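Local coordinates for Medium/long-chain acyl-CoA thioesterase YigI (Shewanella oneidensis, PDB 3E8P), which probably hydrolyses medium- and long-chain fatty acyl-CoA to the free fatty acid and coenzyme A, as a member of the hotdog-fold thioesterase superfamily, at the interface of chains A and B and the interface of chains A and C. Sequence-based numbering; all coordinates share one arbitrary frame. Chains: chain A/B/C, uncharacterized protein.

Contact 1: the interface of chains A and B. Residues chain A 134, 138-139; chain B 111, 139, 162.
Strand ends and adjoining loops of two hotdog domains meet here, and the selenomethionine B:Met162, last residue of strand 153-162, reaches across to two arginines and a valine of chain A; its SE stands where the natural methionine has sulfur. Its CG points away from its own backbone N (chi1 -169°), and bends at the next two torsions carry SE and the methyl CE over. CE lies above one face of the A:Arg138 guanidinium, toward its rim, 3.4 Å from NE. Perpendicular to the selenomethionine, the A:Arg138 side chain also brings its CG to 4.0 Å from SE. Bends at chi2 (-73°) and chi3 (94°) turn its flat head to face the methyl. A:Arg134, by contrast, is extended, and its NH2 comes to 3.5 Å from the same CE; the methyl therefore touches both guanidinium groups. B:Ile111 sits beside the A:Arg134 head, its CG2 on one face toward the rim, while its CD1 meets A:Val139 CG1 tip to tip at 4.0 Å. The other branch of A:Val139, CG2, lies next to CG2 of B:Val139, but that pair is modelled too close to be trusted. The patch is part of a two-fold interface, probably an assembly contact, though the structure alone does not show it. It lies at one end of the sheet, where strand 139-148 begins beside the finish of strand 153-162, with loops next to them.

Contact 2: the interface of chains A and C. Residues chain A 116, 118, 143, 156-157; chain C 133, 141, 143, 158.
C:Ile133 packs into the angle between A:Leu118 and A:Phe156, forming the apolar centre. Its CD1 touches both, lying 3.8 Å from A:Leu118 CD2, whereas CG2 comes up in plane to the edge of the A:Phe156 ring. With CG1 flanked by its own backbone N and C (chi1 61°), the isoleucine places CD1 between leucine and ring and CG2 at the ring edge. A:Leu118 runs perpendicular to it and, within its own chain, sets CD1 over the centre of one phenyl face.

The C:Arg143 guanidinium covers the other face of A:Phe156 in a cation-pi contact, NH1 lying 4.0 Å from the ring centroid, so the ring is held between A:Leu118 CD1 and the arginine. The planes are only 8° apart, and the overlap is offset, A:Phe156 CD2 standing over the rim of the guanidinium. On its opposite face C:Arg143 carries A:Arg143; phenyl and both guanidinium groups are part of a layered stack that the two-fold would extend. The two arginines run antiparallel, again 8° from coplanar stacking, and their CZ atoms are 3.7 Å apart. Both arginine side chains are extended, which lets each head lie over the other's NE. The carbonyl O of A:Gly157 lies in plane at the edge of the C:Arg143 head, 3.6 Å from NH2, and could help offset the charge of two like groups held so close.

At the rim, the carboxylate OD2 of A:Asp116 meets the methyl CG2 of C:Thr158, not its hydroxyl OG1, and OD1 lies 3.7 Å from C:Val141 CG1. Its OD2 is 5.5 Å from C:Arg143 NH2, near enough perhaps to moderate the paired charge without touching it. The patch joins the sheets of chains A and C face to face. The arginine pair sits at the two-fold, and the contacts around it recur with the chains exchanged; together they probably help hold the tetramer seen in the crystal.

Contact 1: the interface of chains A and B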
ATOM      1  N   ARG A 134       8.974 -12.665   0.053  1.00 27.93           N
ATOM      2  CA  ARG A 134      10.160 -12.309   0.821  1.00 28.78           C
ATOM      3  C   ARG A 134      10.061 -13.046   2.145  1.00 30.63           C
ATOM      4  O   ARG A 134       9.216 -12.724   2.974  1.00 28.78           O
ATOM      5  CB  ARG A 134      10.243 -10.805   1.079  1.00 29.23           C
ATOM      6  CG  ARG A 134      11.257 -10.456   2.152  1.00 30.05           C
ATOM      7  CD  ARG A 134      11.471  -8.974   2.275  1.00 32.95           C
ATOM      8  NE  ARG A 134      12.309  -8.641   3.422  1.00 30.49           N
ATOM      9  CZ  ARG A 134      12.929  -7.474   3.571  1.00 33.01           C
ATOM     10  NH1 ARG A 134      12.809  -6.536   2.641  1.00 32.24           N
ATOM     11  NH2 ARG A 134      13.664  -7.241   4.651  1.00 34.48           N
ATOM     12  N   ARG A 138      12.166 -12.600  10.917  1.00 41.73           N
ATOM     13  CA  ARG A 138      11.333 -11.751  11.758  1.00 41.50           C
ATOM     14  C   ARG A 138      10.204 -11.069  10.986  1.00 37.17           C
ATOM     15  O   ARG A 138       9.164 -10.767  11.554  1.00 35.54           O
ATOM     16  CB  ARG A 138      12.181 -10.711  12.506  1.00 45.46           C
ATOM     17  CG  ARG A 138      12.826  -9.632  11.661  1.00 51.59           C
ATOM     18  CD  ARG A 138      13.990 -10.154  10.841  1.00 56.18           C
ATOM     19  NE  ARG A 138      13.586 -10.555   9.495  1.00 59.48           N
ATOM     20  CZ  ARG A 138      14.444 -10.843   8.523  1.00 60.52           C
ATOM     21  NH1 ARG A 138      15.751 -10.778   8.751  1.00 61.81           N
ATOM     22  NH2 ARG A 138      13.999 -11.179   7.322  1.00 61.67           N
ATOM     23  N   VAL A 139      10.407 -10.851   9.691  1.00 35.80           N
ATOM     24  CA  VAL A 139       9.399 -10.214   8.848  1.00 33.59           C
ATOM     25  C   VAL A 139       9.318 -10.881   7.476  1.00 32.36           C
ATOM     26  O   VAL A 139      10.346 -11.114   6.836  1.00 30.85           O
ATOM     27  CB  VAL A 139       9.705  -8.713   8.624  1.00 33.33           C
ATOM     28  CG1 VAL A 139       8.696  -8.112   7.665  1.00 35.61           C
ATOM     29  CG2 VAL A 139       9.670  -7.976   9.933  1.00 33.09           C
TER
ATOM     30  N   ILE B 111      11.128  -2.029   3.852  1.00 24.72           N
ATOM     31  CA  ILE B 111      10.518  -3.312   3.540  1.00 23.57           C
ATOM     32  C   ILE B 111       9.453  -3.056   2.470  1.00 23.15           C
ATOM     33  O   ILE B 111       9.400  -3.736   1.443  1.00 22.61           O
ATOM     34  CB  ILE B 111       9.920  -3.936   4.817  1.00 24.27           C
ATOM     35  CG1 ILE B 111      11.059  -4.207   5.810  1.00 23.70           C
ATOM     36  CG2 ILE B 111       9.164  -5.215   4.481  1.00 21.33           C
ATOM     37  CD1 ILE B 111      10.610  -4.689   7.184  1.00 27.13           C
ATOM     38  N   VAL B 139      10.937  -3.673  13.815  1.00 36.06           N
ATOM     39  CA  VAL B 139      10.217  -3.057  12.708  1.00 35.18           C
ATOM     40  C   VAL B 139       9.470  -1.802  13.146  1.00 33.37           C
ATOM     41  O   VAL B 139       8.829  -1.786  14.193  1.00 33.13           O
ATOM     42  CB  VAL B 139       9.195  -4.047  12.094  1.00 37.51           C
ATOM     43  CG1 VAL B 139       8.454  -3.397  10.927  1.00 38.46           C
ATOM     44  CG2 VAL B 139       9.911  -5.290  11.615  1.00 38.64           C
HETATM   45  N   MSE B 162      12.833  -1.823   8.492  1.00 30.07           N
HETATM   46  CA  MSE B 162      13.551  -2.782   9.318  1.00 32.50           C
HETATM   47  C   MSE B 162      14.560  -1.949  10.103  1.00 32.02           C
HETATM   48  O   MSE B 162      15.396  -1.274   9.512  1.00 31.63           O
HETATM   49  CB  MSE B 162      14.296  -3.789   8.443  1.00 34.47           C
HETATM   50  CG  MSE B 162      14.854  -4.978   9.211  1.00 41.70           C
HETATM   51 SE   MSE B 162      13.477  -6.270   9.690  1.00 52.93          SE
HETATM   52  CE  MSE B 162      13.650  -7.418   8.140  1.00 45.63           C
TER

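Contact 2: the interface of chains A and C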
ATOM      1  N   ASP A 116      -6.139  -4.964  -3.496  1.00 20.15           N
ATOM      2  CA  ASP A 116      -6.509  -4.387  -4.783  1.00 21.47           C
ATOM      3  C   ASP A 116      -7.802  -5.089  -5.222  1.00 22.43           C
ATOM      4  O   ASP A 116      -7.806  -6.300  -5.466  1.00 22.07           O
ATOM      5  CB  ASP A 116      -5.384  -4.607  -5.809  1.00 23.77           C
ATOM      6  CG  ASP A 116      -4.188  -3.669  -5.583  1.00 27.89           C
ATOM      7  OD1 ASP A 116      -4.315  -2.443  -5.811  1.00 29.35           O
ATOM      8  OD2 ASP A 116      -3.119  -4.159  -5.174  1.00 31.62           O
ATOM      9  N   LEU A 118     -10.213  -5.944  -7.821  1.00 25.49           N
ATOM     10  CA  LEU A 118     -10.215  -6.036  -9.278  1.00 25.71           C
ATOM     11  C   LEU A 118     -11.584  -5.923  -9.939  1.00 26.31           C
ATOM     12  O   LEU A 118     -11.726  -5.238 -10.950  1.00 29.33           O
ATOM     13  CB  LEU A 118      -9.544  -7.354  -9.696  1.00 25.08           C
ATOM     14  CG  LEU A 118      -8.213  -7.617  -8.982  1.00 25.46           C
ATOM     15  CD1 LEU A 118      -7.744  -9.031  -9.243  1.00 26.85           C
ATOM     16  CD2 LEU A 118      -7.182  -6.594  -9.454  1.00 27.90           C
ATOM     17  N   ARG A 143       1.983 -12.397  -1.053  1.00 25.94           N
ATOM     18  CA  ARG A 143       1.000 -11.993  -2.046  1.00 26.71           C
ATOM     19  C   ARG A 143      -0.201 -12.927  -1.866  1.00 26.54           C
ATOM     20  O   ARG A 143      -0.037 -14.134  -1.694  1.00 25.57           O
ATOM     21  CB  ARG A 143       1.561 -12.125  -3.464  1.00 28.08           C
ATOM     22  CG  ARG A 143       2.240 -10.860  -3.956  1.00 34.80           C
ATOM     23  CD  ARG A 143       2.562 -10.906  -5.437  1.00 37.74           C
ATOM     24  NE  ARG A 143       2.933  -9.581  -5.930  1.00 42.67           N
ATOM     25  CZ  ARG A 143       3.304  -9.315  -7.180  1.00 44.87           C
ATOM     26  NH1 ARG A 143       3.357 -10.287  -8.084  1.00 43.19           N
ATOM     27  NH2 ARG A 143       3.617  -8.072  -7.521  1.00 45.30           N
ATOM     28  N   PHE A 156      -6.667  -9.080  -5.248  1.00 20.27           N
ATOM     29  CA  PHE A 156      -5.303  -9.497  -4.970  1.00 21.49           C
ATOM     30  C   PHE A 156      -4.895  -8.765  -3.708  1.00 21.50           C
ATOM     31  O   PHE A 156      -5.414  -7.693  -3.404  1.00 21.27           O
ATOM     32  CB  PHE A 156      -4.320  -9.078  -6.071  1.00 21.23           C
ATOM     33  CG  PHE A 156      -4.488  -9.807  -7.370  1.00 21.34           C
ATOM     34  CD1 PHE A 156      -5.062 -11.073  -7.420  1.00 21.78           C
ATOM     35  CD2 PHE A 156      -3.994  -9.249  -8.543  1.00 21.08           C
ATOM     36  CE1 PHE A 156      -5.137 -11.777  -8.626  1.00 21.84           C
ATOM     37  CE2 PHE A 156      -4.059  -9.933  -9.746  1.00 21.26           C
ATOM     38  CZ  PHE A 156      -4.638 -11.212  -9.789  1.00 22.69           C
ATOM     39  N   GLY A 157      -3.947  -9.337  -2.983  1.00 22.30           N
ATOM     40  CA  GLY A 157      -3.465  -8.697  -1.778  1.00 20.98           C
ATOM     41  C   GLY A 157      -1.955  -8.832  -1.647  1.00 20.01           C
ATOM     42  O   GLY A 157      -1.317  -9.609  -2.359  1.00 19.95           O
TER
ATOM     43  N   ILE C 133      -3.637  -5.392 -14.051  1.00 19.92           N
ATOM     44  CA  ILE C 133      -4.471  -6.325 -13.303  1.00 20.37           C
ATOM     45  C   ILE C 133      -5.920  -5.817 -13.258  1.00 21.84           C
ATOM     46  O   ILE C 133      -6.843  -6.583 -12.996  1.00 21.16           O
ATOM     47  CB  ILE C 133      -3.919  -6.604 -11.875  1.00 20.64           C
ATOM     48  CG1 ILE C 133      -3.854  -5.331 -11.045  1.00 19.89           C
ATOM     49  CG2 ILE C 133      -2.510  -7.225 -11.984  1.00 21.32           C
ATOM     50  CD1 ILE C 133      -3.521  -5.602  -9.573  1.00 18.64           C
ATOM     51  N   VAL C 141      -5.041  -0.310 -12.758  1.00 23.73           N
ATOM     52  CA  VAL C 141      -4.144  -0.779 -11.711  1.00 21.06           C
ATOM     53  C   VAL C 141      -3.164  -1.744 -12.362  1.00 21.42           C
ATOM     54  O   VAL C 141      -3.557  -2.633 -13.120  1.00 19.22           O
ATOM     55  CB  VAL C 141      -4.921  -1.510 -10.581  1.00 23.11           C
ATOM     56  CG1 VAL C 141      -3.958  -1.950  -9.481  1.00 19.57           C
ATOM     57  CG2 VAL C 141      -5.990  -0.587  -9.991  1.00 18.51           C
ATOM     58  N   ARG C 143       0.722  -4.126 -12.057  1.00 22.85           N
ATOM     59  CA  ARG C 143       1.673  -4.800 -11.194  1.00 24.83           C
ATOM     60  C   ARG C 143       3.002  -4.684 -11.900  1.00 23.71           C
ATOM     61  O   ARG C 143       3.093  -4.896 -13.111  1.00 24.75           O
ATOM     62  CB  ARG C 143       1.287  -6.264 -10.962  1.00 26.73           C
ATOM     63  CG  ARG C 143       0.775  -6.474  -9.551  1.00 31.26           C
ATOM     64  CD  ARG C 143       0.310  -7.889  -9.235  1.00 36.46           C
ATOM     65  NE  ARG C 143       0.012  -7.971  -7.806  1.00 37.73           N
ATOM     66  CZ  ARG C 143      -0.426  -9.056  -7.175  1.00 40.11           C
ATOM     67  NH1 ARG C 143      -0.636 -10.180  -7.848  1.00 39.89           N
ATOM     68  NH2 ARG C 143      -0.634  -9.015  -5.864  1.00 38.76           N
ATOM     69  N   THR C 158       2.967  -2.204  -7.289  1.00 23.52           N
ATOM     70  CA  THR C 158       1.554  -2.239  -7.648  1.00 20.91           C
ATOM     71  C   THR C 158       1.194  -0.773  -7.771  1.00 19.19           C
ATOM     72  O   THR C 158       1.380  -0.021  -6.828  1.00 18.31           O
ATOM     73  CB  THR C 158       0.666  -2.839  -6.545  1.00 22.41           C
ATOM     74  OG1 THR C 158       1.115  -4.161  -6.220  1.00 25.20           O
ATOM     75  CG2 THR C 158      -0.788  -2.887  -7.016  1.00 19.42           C
TER

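Contact 1 and contact 2 lie about 21 Å apart, measured between the centres of their C-alpha atoms, along the same side of chain A. Strand 139-148 of chain A serves both: A:Val139 at its start faces chain B, and A:Arg143, four residues on, faces chain C. Strand 153-162 is shared as well, supplying B:Met162 to contact 1 and A:Phe156 and A:Gly157 to contact 2. One sheet surface thus meets two neighbours, each through a two-fold interface. This is consistent with the deposited four-chain assembly, although the structure alone does not show that the tetramer forms in the cell.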